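Protein Ta0487 (Thermoplasma acidophilum, PDB 3KBQ) is of unknown function but belongs to the CinA family, this chain being the part that holds its probable molybdopterin-binding domain. Local coordinates at residues E96-M101 / K117-P122; N130-A135 / M157-K162. One frame throughout, in Å; residues are numbered along the deposited sequence.

Contact 1. Residues E96-M101 / K117-P122; sequences EDALAM and KMAKIP
The peptide group joining Ala98 to Leu99 turns one flat face toward the methyl of Ala119. Ala119 CB sits almost straight above the amide nitrogen, 3.5 Å from Leu99 N, so it meets the face and not the N-H edge. Here the start of helix 96-106 packs on a two-stranded antiparallel sheet, strands 93-94 and 120-121, in the alpha/beta domain of the CinA family. Backbone hydrogen bonds of Ala119 with Asp95 and of Ile121 with Arg93 join the two strands and their flanks. Asp95 OD2 also accepts from Ala98 N at the start of the helix.

Small residues let the backbones come close: the CA atoms of Leu99 and Ala119 are 5.0 Å apart. The two alanines meet methyl to methyl, with Ala98 CB 4.0 Å from Ala119 CB. Leu99 adds its CB, 3.8 Å from Ala119 CB. Its side chain also packs on Ile94 and Leu111. The side chains that meet are apolar, and all the touching residues are buried. Ile102, one turn further along the helix, also packs on Ala119. Ile121 comes in beside the alanine pair. Its chain is extended at the second torsion (chi2 158°), which brings the terminal methyl CD1 to 4.2 Å from Ala98 CB.

Contact 2. Residues N130-A135 / M157-K162; sequences NPVGTA and MEALLK
The amide of Asn130 is used on both faces: Leu160 packs under one, and two backbone N-H groups of its own loop bond to it from the other. Leu160 CD1 lies 4.1 Å from Asn130 CG, nearly perpendicular to the amide plane. The two side chains cross at about a right angle. The other branch, Leu160 CD2, rests 4.2 Å from Asn130 CA.

The amide is well fixed. OD1 accepts from Val132 N at 3.2 Å and from Gly133 N at 2.8 Å. The Gly133 bond is nearly straight (169°), though its donor stands well above the carbonyl plane. ND2 gives to Ala135 O at 2.7 Å, close to its own amide plane, and also to Glu156 OE1. With CG anti to the backbone nitrogen (chi1 -175°), the amide reaches into the curve of the loop. A leucine here would probably leave Val132 N, Gly133 N and Ala135 O without their mates, and Glu156 OE1 without its amide donor.

Nearer the solvent, Val132 CG2 meets Ala159 CB at 4.0 Å, one methyl against another. Lys105 NZ bonds to the carbonyls of Asn130 and Gly133. Leu160 also packs on Leu150 and Pro151. The whole is an Asx turn, extended to an Asx motif, that shapes the connection between antiparallel strands 125-128 and 137-142 where it packs on helix 154-163.

In the fold
Both segments of contact 1 come before those of contact 2 along the chain. Their centres are about 15 Å apart. In sequence, strand 125-128 lies between them; it is an outermost strand of the mixed six-stranded sheet within this chain. Helix 96-106 serves both: its first turns make contact 1, and its Lys105 binds the loop of contact 2. Contact 1 sets the start of this helix on the two-stranded sheet. The Cys125-Cys140 disulfide links the two strands that the loop of contact 2 joins. Met118, whose SD lies 3.9 Å from Ala135 CB, also packs on Thr134. Met118 and Lys105 thus connect the small two-stranded part with the loop that leads into strand 137-142.

Contact 1. Residues E96-M101 / K117-P122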
ATOM      1  N   GLU B  96      22.213 -13.419  20.000  1.00 35.94           N
ATOM      2  CA  GLU B  96      22.639 -13.161  21.379  1.00 36.36           C
ATOM      3  C   GLU B  96      22.893 -11.656  21.705  1.00 36.67           C
ATOM      4  O   GLU B  96      22.554 -11.190  22.816  1.00 35.42           O
ATOM      5  CB  GLU B  96      23.842 -14.046  21.761  1.00 36.98           C
ATOM      6  CG  GLU B  96      23.613 -15.582  21.688  1.00 37.51           C
ATOM      7  CD  GLU B  96      22.537 -16.134  22.670  1.00 40.13           C
ATOM      8  OE1 GLU B  96      22.128 -15.442  23.639  1.00 36.93           O
ATOM      9  OE2 GLU B  96      22.101 -17.298  22.468  1.00 41.04           O
ATOM     10  N   ASP B  97      23.421 -10.891  20.734  1.00 37.55           N
ATOM     11  CA  ASP B  97      23.622  -9.431  20.929  1.00 38.42           C
ATOM     12  C   ASP B  97      22.251  -8.787  21.089  1.00 37.12           C
ATOM     13  O   ASP B  97      22.012  -8.042  22.051  1.00 37.78           O
ATOM     14  CB  ASP B  97      24.304  -8.728  19.729  1.00 39.98           C
ATOM     15  CG  ASP B  97      25.604  -9.401  19.261  1.00 43.74           C
ATOM     16  OD1 ASP B  97      26.192 -10.256  19.991  1.00 49.05           O
ATOM     17  OD2 ASP B  97      26.053  -9.038  18.137  1.00 47.07           O
ATOM     18  N   ALA B  98      21.362  -9.100  20.142  1.00 35.49           N
ATOM     19  CA  ALA B  98      19.979  -8.597  20.160  1.00 33.90           C
ATOM     20  C   ALA B  98      19.353  -8.902  21.529  1.00 32.91           C
ATOM     21  O   ALA B  98      18.830  -7.997  22.204  1.00 31.28           O
ATOM     22  CB  ALA B  98      19.155  -9.231  19.033  1.00 33.39           C
ATOM     23  N   LEU B  99      19.452 -10.173  21.944  1.00 31.50           N
ATOM     24  CA  LEU B  99      18.876 -10.601  23.222  1.00 31.49           C
ATOM     25  C   LEU B  99      19.425  -9.771  24.404  1.00 32.47           C
ATOM     26  O   LEU B  99      18.654  -9.233  25.214  1.00 30.69           O
ATOM     27  CB  LEU B  99      19.074 -12.120  23.451  1.00 30.18           C
ATOM     28  CG  LEU B  99      18.478 -12.668  24.768  1.00 29.67           C
ATOM     29  CD1 LEU B  99      16.977 -12.321  24.928  1.00 24.72           C
ATOM     30  CD2 LEU B  99      18.704 -14.173  24.895  1.00 25.76           C
ATOM     31  N   ALA B 100      20.758  -9.676  24.476  1.00 33.91           N
ATOM     32  CA  ALA B 100      21.430  -8.765  25.414  1.00 35.88           C
ATOM     33  C   ALA B 100      20.898  -7.307  25.360  1.00 35.90           C
ATOM     34  O   ALA B 100      20.592  -6.735  26.398  1.00 37.06           O
ATOM     35  CB  ALA B 100      22.957  -8.797  25.202  1.00 35.25           C
ATOM     36  N   MET B 101      20.783  -6.722  24.168  1.00 37.53           N
ATOM     37  CA  MET B 101      20.176  -5.376  24.015  1.00 38.58           C
ATOM     38  C   MET B 101      18.843  -5.344  24.796  1.00 38.39           C
ATOM     39  O   MET B 101      18.622  -4.494  25.675  1.00 37.69           O
ATOM     40  CB  MET B 101      19.912  -5.023  22.542  1.00 40.07           C
ATOM     41  CG  MET B 101      21.060  -5.322  21.499  1.00 44.88           C
ATOM     42  SD  MET B 101      21.002  -4.521  19.812  1.00 56.38           S
ATOM     43  CE  MET B 101      19.374  -4.851  19.173  1.00 49.87           C
ATOM     44  N   LYS B 117      10.947 -13.155  21.932  1.00 26.65           N
ATOM     45  CA  LYS B 117      10.901 -13.443  20.481  1.00 26.95           C
ATOM     46  C   LYS B 117      11.426 -12.279  19.642  1.00 27.55           C
ATOM     47  O   LYS B 117      11.805 -12.488  18.480  1.00 27.20           O
ATOM     48  CB  LYS B 117       9.532 -13.976  20.008  1.00 27.31           C
ATOM     49  CG  LYS B 117       8.435 -12.933  19.810  1.00 29.66           C
ATOM     50  CD  LYS B 117       8.369 -12.460  18.337  1.00 32.54           C
ATOM     51  CE  LYS B 117       8.019 -10.939  18.194  1.00 37.24           C
ATOM     52  NZ  LYS B 117       7.214 -10.354  19.321  1.00 33.35           N
ATOM     53  N   MET B 118      11.500 -11.072  20.222  1.00 26.90           N
ATOM     54  CA  MET B 118      12.088  -9.932  19.481  1.00 28.30           C
ATOM     55  C   MET B 118      13.573 -10.112  19.158  1.00 28.67           C
ATOM     56  O   MET B 118      14.095  -9.394  18.291  1.00 28.97           O
ATOM     57  CB  MET B 118      11.880  -8.553  20.183  1.00 28.16           C
ATOM     58  CG  MET B 118      10.451  -8.014  20.212  1.00 25.33           C
ATOM     59  SD  MET B 118      10.295  -6.439  21.133  1.00 20.55           S
ATOM     60  CE  MET B 118      11.273  -6.709  22.619  1.00 21.17           C
ATOM     61  N   ALA B 119      14.256 -11.040  19.836  1.00 30.31           N
ATOM     62  CA  ALA B 119      15.658 -11.353  19.491  1.00 31.64           C
ATOM     63  C   ALA B 119      15.822 -12.445  18.437  1.00 33.35           C
ATOM     64  O   ALA B 119      16.953 -12.778  18.081  1.00 33.51           O
ATOM     65  CB  ALA B 119      16.487 -11.700  20.755  1.00 31.80           C
ATOM     66  N   LYS B 120      14.710 -13.033  17.970  1.00 35.09           N
ATOM     67  CA  LYS B 120      14.742 -14.147  17.001  1.00 36.20           C
ATOM     68  C   LYS B 120      14.849 -13.535  15.592  1.00 37.38           C
ATOM     69  O   LYS B 120      14.044 -12.681  15.205  1.00 38.12           O
ATOM     70  CB  LYS B 120      13.501 -15.046  17.171  1.00 37.19           C
ATOM     71  CG  LYS B 120      13.516 -16.075  18.314  1.00 36.73           C
ATOM     72  CD  LYS B 120      14.187 -17.428  17.855  1.00 42.45           C
ATOM     73  CE  LYS B 120      13.556 -18.739  18.474  1.00 44.65           C
ATOM     74  NZ  LYS B 120      14.374 -19.563  19.508  1.00 42.53           N
ATOM     75  N   ILE B 121      15.875 -13.915  14.840  1.00 37.36           N
ATOM     76  CA  ILE B 121      16.253 -13.201  13.609  1.00 37.71           C
ATOM     77  C   ILE B 121      16.687 -14.281  12.610  1.00 37.16           C
ATOM     78  O   ILE B 121      17.226 -15.291  13.051  1.00 36.19           O
ATOM     79  CB  ILE B 121      17.427 -12.256  13.947  1.00 37.64           C
ATOM     80  CG1 ILE B 121      16.937 -10.846  14.275  1.00 39.91           C
ATOM     81  CG2 ILE B 121      18.449 -12.137  12.868  1.00 41.18           C
ATOM     82  CD1 ILE B 121      18.003 -10.085  15.116  1.00 39.71           C
ATOM     83  N   PRO B 122      16.427 -14.105  11.291  1.00 36.70           N
ATOM     84  CA  PRO B 122      17.068 -15.048  10.359  1.00 36.35           C
ATOM     85  C   PRO B 122      18.552 -14.667  10.086  1.00 35.48           C
ATOM     86  O   PRO B 122      18.940 -13.518  10.283  1.00 35.86           O
ATOM     87  CB  PRO B 122      16.206 -14.907   9.092  1.00 36.68           C
ATOM     88  CG  PRO B 122      15.802 -13.501   9.078  1.00 36.54           C
ATOM     89  CD  PRO B 122      15.669 -13.063  10.560  1.00 36.48           C
TER

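Contact 2. Residues N130-A135 / M157-K162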
ATOM      1  N   ASN B 130      17.800   0.071  18.667  1.00 33.98           N
ATOM      2  CA  ASN B 130      16.687   0.982  18.762  1.00 34.63           C
ATOM      3  C   ASN B 130      16.858   1.811  20.024  1.00 36.62           C
ATOM      4  O   ASN B 130      16.457   1.379  21.095  1.00 36.53           O
ATOM      5  CB  ASN B 130      15.380   0.193  18.803  1.00 33.96           C
ATOM      6  CG  ASN B 130      14.146   1.066  18.777  1.00 33.78           C
ATOM      7  OD1 ASN B 130      14.194   2.309  18.914  1.00 30.51           O
ATOM      8  ND2 ASN B 130      13.007   0.408  18.617  1.00 33.04           N
ATOM      9  N   PRO B 131      17.422   3.024  19.894  1.00 38.38           N
ATOM     10  CA  PRO B 131      17.724   3.781  21.099  1.00 40.43           C
ATOM     11  C   PRO B 131      16.472   4.338  21.779  1.00 41.88           C
ATOM     12  O   PRO B 131      16.545   4.739  22.944  1.00 44.08           O
ATOM     13  CB  PRO B 131      18.618   4.917  20.583  1.00 40.26           C
ATOM     14  CG  PRO B 131      18.230   5.118  19.170  1.00 39.44           C
ATOM     15  CD  PRO B 131      17.472   3.875  18.690  1.00 38.45           C
ATOM     16  N   VAL B 132      15.339   4.322  21.077  1.00 42.46           N
ATOM     17  CA  VAL B 132      14.091   4.923  21.538  1.00 42.25           C
ATOM     18  C   VAL B 132      13.155   3.877  22.126  1.00 42.31           C
ATOM     19  O   VAL B 132      12.583   4.085  23.196  1.00 43.26           O
ATOM     20  CB  VAL B 132      13.294   5.600  20.363  1.00 43.01           C
ATOM     21  CG1 VAL B 132      12.012   6.274  20.885  1.00 42.63           C
ATOM     22  CG2 VAL B 132      14.155   6.551  19.546  1.00 42.30           C
ATOM     23  N   GLY B 133      12.955   2.766  21.420  1.00 41.11           N
ATOM     24  CA  GLY B 133      11.943   1.806  21.840  1.00 40.39           C
ATOM     25  C   GLY B 133      12.619   0.490  22.098  1.00 40.20           C
ATOM     26  O   GLY B 133      13.843   0.430  22.203  1.00 40.92           O
ATOM     27  N   THR B 134      11.866  -0.596  22.167  1.00 39.23           N
ATOM     28  CA  THR B 134      12.549  -1.838  22.518  1.00 38.06           C
ATOM     29  C   THR B 134      12.873  -2.782  21.347  1.00 37.11           C
ATOM     30  O   THR B 134      13.807  -3.568  21.468  1.00 37.45           O
ATOM     31  CB  THR B 134      11.860  -2.589  23.671  1.00 38.59           C
ATOM     32  OG1 THR B 134      10.481  -2.816  23.333  1.00 39.20           O
ATOM     33  CG2 THR B 134      11.983  -1.779  24.957  1.00 38.47           C
ATOM     34  N   ALA B 135      12.122  -2.735  20.245  1.00 34.51           N
ATOM     35  CA  ALA B 135      12.389  -3.687  19.167  1.00 33.43           C
ATOM     36  C   ALA B 135      13.577  -3.228  18.299  1.00 32.14           C
ATOM     37  O   ALA B 135      13.560  -2.103  17.792  1.00 32.08           O
ATOM     38  CB  ALA B 135      11.148  -3.889  18.316  1.00 32.85           C
ATOM     39  N   MET B 157      10.730   4.536  14.051  1.00 27.19           N
ATOM     40  CA  MET B 157      10.934   4.192  12.639  1.00 26.60           C
ATOM     41  C   MET B 157      11.889   5.258  12.086  1.00 27.99           C
ATOM     42  O   MET B 157      12.933   4.913  11.496  1.00 27.77           O
ATOM     43  CB  MET B 157       9.592   4.140  11.873  1.00 26.34           C
ATOM     44  CG  MET B 157       9.678   3.889  10.317  1.00 28.41           C
ATOM     45  SD  MET B 157      10.265   5.331   9.355  1.00 22.03           S
ATOM     46  CE  MET B 157       8.823   6.388   9.587  1.00 28.29           C
ATOM     47  N   GLU B 158      11.584   6.536  12.368  1.00 28.25           N
ATOM     48  CA  GLU B 158      12.323   7.669  11.800  1.00 29.74           C
ATOM     49  C   GLU B 158      13.748   7.752  12.347  1.00 30.43           C
ATOM     50  O   GLU B 158      14.693   7.974  11.573  1.00 31.67           O
ATOM     51  CB  GLU B 158      11.572   8.983  11.985  1.00 29.88           C
ATOM     52  CG  GLU B 158      10.163   8.910  11.356  1.00 31.99           C
ATOM     53  CD  GLU B 158       9.274  10.131  11.643  1.00 36.73           C
ATOM     54  OE1 GLU B 158       9.746  11.099  12.248  1.00 34.67           O
ATOM     55  OE2 GLU B 158       8.097  10.133  11.210  1.00 41.32           O
ATOM     56  N   ALA B 159      13.904   7.481  13.642  1.00 29.49           N
ATOM     57  CA  ALA B 159      15.222   7.442  14.253  1.00 29.68           C
ATOM     58  C   ALA B 159      16.101   6.376  13.596  1.00 29.11           C
ATOM     59  O   ALA B 159      17.226   6.650  13.223  1.00 29.90           O
ATOM     60  CB  ALA B 159      15.128   7.211  15.748  1.00 28.64           C
ATOM     61  N   LEU B 160      15.586   5.172  13.444  1.00 29.12           N
ATOM     62  CA  LEU B 160      16.379   4.072  12.871  1.00 29.25           C
ATOM     63  C   LEU B 160      16.678   4.267  11.365  1.00 29.60           C
ATOM     64  O   LEU B 160      17.780   3.969  10.876  1.00 28.87           O
ATOM     65  CB  LEU B 160      15.641   2.755  13.095  1.00 29.43           C
ATOM     66  CG  LEU B 160      15.714   2.077  14.481  1.00 30.65           C
ATOM     67  CD1 LEU B 160      14.520   1.211  14.651  1.00 33.13           C
ATOM     68  CD2 LEU B 160      16.889   1.187  14.584  1.00 34.59           C
ATOM     69  N   LEU B 161      15.697   4.783  10.633  1.00 29.69           N
ATOM     70  CA  LEU B 161      15.891   5.032   9.214  1.00 31.46           C
ATOM     71  C   LEU B 161      17.018   6.040   9.007  1.00 32.66           C
ATOM     72  O   LEU B 161      17.924   5.827   8.169  1.00 31.83           O
ATOM     73  CB  LEU B 161      14.568   5.453   8.533  1.00 30.63           C
ATOM     74  CG  LEU B 161      14.605   5.520   7.014  1.00 30.35           C
ATOM     75  CD1 LEU B 161      15.113   4.204   6.451  1.00 30.08           C
ATOM     76  CD2 LEU B 161      13.178   5.867   6.441  1.00 29.63           C
ATOM     77  N   LYS B 162      16.990   7.107   9.808  1.00 34.92           N
ATOM     78  CA  LYS B 162      18.080   8.090   9.818  1.00 37.55           C
ATOM     79  C   LYS B 162      19.459   7.533  10.205  1.00 38.49           C
ATOM     80  O   LYS B 162      20.446   7.868   9.569  1.00 39.37           O
ATOM     81  CB  LYS B 162      17.680   9.359  10.594  1.00 38.22           C
ATOM     82  CG  LYS B 162      16.836  10.267   9.674  1.00 41.06           C
ATOM     83  CD  LYS B 162      16.220  11.508  10.315  1.00 45.78           C
ATOM     84  CE  LYS B 162      14.842  11.208  10.881  1.00 47.45           C
ATOM     85  NZ  LYS B 162      14.980  10.713  12.277  1.00 49.59           N
TER